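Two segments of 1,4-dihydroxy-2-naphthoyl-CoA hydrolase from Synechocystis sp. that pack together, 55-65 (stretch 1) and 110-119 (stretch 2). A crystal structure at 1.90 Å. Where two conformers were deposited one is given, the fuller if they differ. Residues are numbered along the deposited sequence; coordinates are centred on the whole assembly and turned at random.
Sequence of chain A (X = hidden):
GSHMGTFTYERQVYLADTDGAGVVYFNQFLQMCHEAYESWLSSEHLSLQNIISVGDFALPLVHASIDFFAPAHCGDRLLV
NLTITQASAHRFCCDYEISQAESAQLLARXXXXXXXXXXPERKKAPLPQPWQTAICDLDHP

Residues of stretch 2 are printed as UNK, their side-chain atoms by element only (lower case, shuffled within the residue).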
# COMPACT_ATOMS: atom_id res chain seq x y z
N GLY A 55 3.86 1.80 -25.23
CA GLY A 55 4.80 2.86 -24.86
C GLY A 55 4.75 4.09 -25.77
O GLY A 55 5.62 4.95 -25.70
N ASP A 56 3.73 4.17 -26.61
CA ASP A 56 3.54 5.35 -27.48
C ASP A 56 2.83 6.46 -26.72
O ASP A 56 3.02 7.65 -27.01
CB ASP A 56 2.70 5.00 -28.71
CG ASP A 56 3.44 4.18 -29.75
OD1 ASP A 56 4.68 4.00 -29.64
OD2 ASP A 56 2.76 3.72 -30.69
N PHE A 57 1.97 6.07 -25.77
CA PHE A 57 1.19 7.01 -24.99
C PHE A 57 1.23 6.69 -23.51
O PHE A 57 1.54 5.58 -23.09
CB PHE A 57 -0.27 7.01 -25.45
CG PHE A 57 -0.44 7.33 -26.89
CD1 PHE A 57 -0.51 8.65 -27.31
CD2 PHE A 57 -0.49 6.32 -27.83
CE1 PHE A 57 -0.64 8.95 -28.65
CE2 PHE A 57 -0.62 6.61 -29.18
CZ PHE A 57 -0.70 7.93 -29.59
N ALA A 58 0.91 7.69 -22.71
CA ALA A 58 0.60 7.45 -21.32
C ALA A 58 -0.78 8.01 -21.00
O ALA A 58 -1.29 8.88 -21.71
CB ALA A 58 1.66 8.06 -20.43
N LEU A 59 -1.39 7.48 -19.95
CA LEU A 59 -2.66 8.01 -19.45
C LEU A 59 -2.55 8.35 -17.98
O LEU A 59 -3.21 7.73 -17.15
CB LEU A 59 -3.79 7.01 -19.61
CG LEU A 59 -4.33 6.79 -21.02
CD1 LEU A 59 -5.12 5.49 -21.07
CD2 LEU A 59 -5.20 7.97 -21.42
N PRO A 60 -1.71 9.33 -17.66
CA PRO A 60 -1.54 9.74 -16.27
C PRO A 60 -2.80 10.36 -15.70
O PRO A 60 -3.56 11.04 -16.41
CB PRO A 60 -0.44 10.78 -16.34
CG PRO A 60 -0.48 11.30 -17.73
CD PRO A 60 -0.92 10.14 -18.59
N LEU A 61 -3.00 10.12 -14.42
CA LEU A 61 -3.97 10.84 -13.64
C LEU A 61 -3.33 12.19 -13.31
O LEU A 61 -2.19 12.24 -12.86
CB LEU A 61 -4.30 9.98 -12.41
CG LEU A 61 -5.37 10.43 -11.43
CD1 LEU A 61 -5.98 9.25 -10.71
CD2 LEU A 61 -4.76 11.40 -10.43
N VAL A 62 -4.03 13.28 -13.62
CA VAL A 62 -3.48 14.62 -13.42
C VAL A 62 -4.12 15.40 -12.27
O VAL A 62 -3.62 16.45 -11.85
CB VAL A 62 -3.55 15.48 -14.70
CG1 VAL A 62 -2.73 14.84 -15.81
CG2 VAL A 62 -5.00 15.70 -15.13
N HIS A 63 -5.23 14.89 -11.76
CA HIS A 63 -5.92 15.50 -10.63
C HIS A 63 -6.72 14.43 -9.91
O HIS A 63 -7.31 13.54 -10.52
CB HIS A 63 -6.85 16.64 -11.11
CG HIS A 63 -7.79 17.14 -10.06
ND1 HIS A 63 -7.42 18.07 -9.11
CD2 HIS A 63 -9.09 16.85 -9.81
CE1 HIS A 63 -8.45 18.31 -8.31
NE2 HIS A 63 -9.48 17.59 -8.72
N ALA A 64 -6.73 14.53 -8.59
CA ALA A 64 -7.61 13.72 -7.76
C ALA A 64 -8.14 14.57 -6.63
O ALA A 64 -7.44 15.47 -6.12
CB ALA A 64 -6.87 12.51 -7.21
N SER A 65 -9.38 14.31 -6.24
CA SER A 65 -9.91 14.88 -5.01
C SER A 65 -10.91 13.94 -4.38
O SER A 65 -11.51 13.10 -5.05
CB SER A 65 -10.58 16.23 -5.29
OG SER A 65 -11.80 16.06 -6.00
N UNK A 110 -15.66 11.56 -4.76
CA UNK A 110 -14.32 11.80 -5.30
C UNK A 110 -14.38 12.10 -6.80
O UNK A 110 -15.39 11.84 -7.47
c UNK A 110 -13.42 10.60 -5.04
N UNK A 111 -13.28 12.65 -7.30
CA UNK A 111 -13.07 12.85 -8.73
C UNK A 111 -11.63 12.52 -9.07
O UNK A 111 -10.73 12.77 -8.27
c UNK A 111 -13.35 14.29 -9.12
c UNK A 111 -14.81 14.68 -9.07
c UNK A 111 -15.08 16.01 -9.75
n UNK A 111 -16.35 16.25 -10.09
o UNK A 111 -14.17 16.81 -9.96
N UNK A 112 -11.42 11.90 -10.23
CA UNK A 112 -10.08 11.81 -10.82
C UNK A 112 -10.13 12.28 -12.28
O UNK A 112 -11.10 12.02 -12.97
o UNK A 112 -10.38 9.45 -11.41
c UNK A 112 -9.34 9.93 -9.29
c UNK A 112 -9.51 10.38 -10.74
N UNK A 113 -9.11 13.00 -12.71
CA UNK A 113 -8.98 13.45 -14.10
C UNK A 113 -7.75 12.79 -14.70
O UNK A 113 -6.70 12.67 -14.04
c UNK A 113 -9.89 15.79 -13.60
n UNK A 113 -11.23 17.37 -12.88
c UNK A 113 -10.04 17.13 -13.52
n UNK A 113 -11.00 15.24 -13.00
c UNK A 113 -11.79 16.22 -12.56
c UNK A 113 -8.78 14.97 -14.20
N UNK A 114 -7.88 12.42 -15.96
CA UNK A 114 -6.89 11.62 -16.66
C UNK A 114 -6.67 12.23 -18.03
O UNK A 114 -7.63 12.66 -18.70
c UNK A 114 -9.07 9.85 -14.89
n UNK A 114 -7.38 8.48 -15.00
n UNK A 114 -9.12 8.95 -13.85
c UNK A 114 -7.97 9.56 -15.61
c UNK A 114 -7.41 10.18 -16.85
c UNK A 114 -8.10 8.13 -13.95
N UNK A 115 -5.42 12.26 -18.47
CA UNK A 115 -5.13 12.80 -19.77
C UNK A 115 -4.27 11.84 -20.56
O UNK A 115 -3.50 11.06 -20.01
c UNK A 115 -3.02 13.98 -19.11
c UNK A 115 -4.41 14.16 -19.68
c UNK A 115 -5.23 15.14 -18.85
N UNK A 116 -4.43 11.90 -21.87
CA UNK A 116 -3.61 11.11 -22.76
C UNK A 116 -2.47 11.97 -23.26
O UNK A 116 -2.69 13.07 -23.77
c UNK A 116 -4.44 10.61 -23.93
s UNK A 116 -3.53 9.59 -25.09
N UNK A 117 -1.24 11.48 -23.10
CA UNK A 117 -0.06 12.16 -23.63
C UNK A 117 0.78 11.24 -24.50
O UNK A 117 0.92 10.05 -24.22
c UNK A 117 2.21 12.11 -20.46
c UNK A 117 1.23 11.65 -21.52
c UNK A 117 0.09 13.86 -21.78
c UNK A 117 0.82 12.74 -22.51
N UNK A 118 1.32 11.81 -25.57
CA UNK A 118 2.28 11.10 -26.41
C UNK A 118 3.64 11.12 -25.73
O UNK A 118 4.03 12.12 -25.14
c UNK A 118 2.35 11.75 -27.77
N UNK A 119 4.34 9.99 -25.81
CA UNK A 119 5.68 9.87 -25.23
C UNK A 119 6.70 9.82 -26.36
O UNK A 119 6.39 9.37 -27.46
c UNK A 119 5.78 8.60 -24.38
c UNK A 119 4.93 7.13 -22.53
c UNK A 119 4.83 8.50 -23.19
c UNK A 119 5.11 9.61 -22.19
O HOH W 1 -5.38 6.54 -16.08
O HOH W 2 -12.20 17.73 -8.12

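Position 110 has one side-chain carbon and no more. Its CA lies 3.1 Å from O of Ser 65. A lone CB makes it Ala 110.

Position 111 carries three carbons in a row, the third bearing one oxygen and one nitrogen. Its CB is 3.9 Å from Ser 65 OG. The amide and the chain length make it Gln 111. Its backbone N and O pair with O and N of Ser 65, both at 2.9 Å. A water donates to Gln 111 OE1 (2.8 Å) and also bonds Ser 65 OG (2.7 Å) and His 63 NE2 (2.8 Å).

Position 112 has one carbon that bears an oxygen and a second carbon. That first carbon, CB, is 3.7 Å from Leu 61 CD1. The fork with one hydroxyl is Thr 112.

Position 113 has one carbon, then a five-membered ring of three carbons and two nitrogens. The ring presents one face to CD2 of His 63. This is His 113. The two rings are oblique, with centroids 4.7 Å apart and planes at 48°.

Position 114 repeats that pattern, a carbon and a ring with two nitrogens, with Leu 61 beside the ring. It is His 114. Its CE1 is 4.0 Å from Leu 61 CD1. Its NE2 bonds Thr 112 OG1 at 2.8 Å, and a water links its ND1 (3.0 Å) to Leu 59 O (2.7 Å).

Position 115 has three carbons, forked at the first, packed on Pro 60 and Val 62. It is Val 115. Its CG2 lies 3.4 Å from Val 62 CG1 and 3.9 Å from Pro 60 CG.

Position 116 has one carbon and a sulfur. The sulfur lies 3.9 Å from Phe 57 CD1. It is Cys 116.

Position 117 has four carbons forked at the first, one arm two carbons long. They pack on Ala 58 and Pro 60. It is Ile 117. CD1 meets Pro 60 CG at 3.9 Å.

Position 118 has a single carbon, 4.2 Å from Phe 57 CE1. It is Ala 118.

Position 119 has four carbons, forked at the second. Its CA-to-CB bond points toward stretch 1, and a terminal carbon lies 4.0 Å from Ala 58 CB. It is Leu 119.

Eight backbone hydrogen bonds hold the segments together and set their antiparallel register. A beta bulge between Leu 61 and His 63 shifts that register by one, yet pairing resumes at His 63 with His 113. Side chains then pack on both faces: Ala 58 CB meets Ile 117 CG1 at 3.8 Å on one, and Leu 61 meets His 114 on the other.

Stretch 2 110-119: AQTHHVCIAL
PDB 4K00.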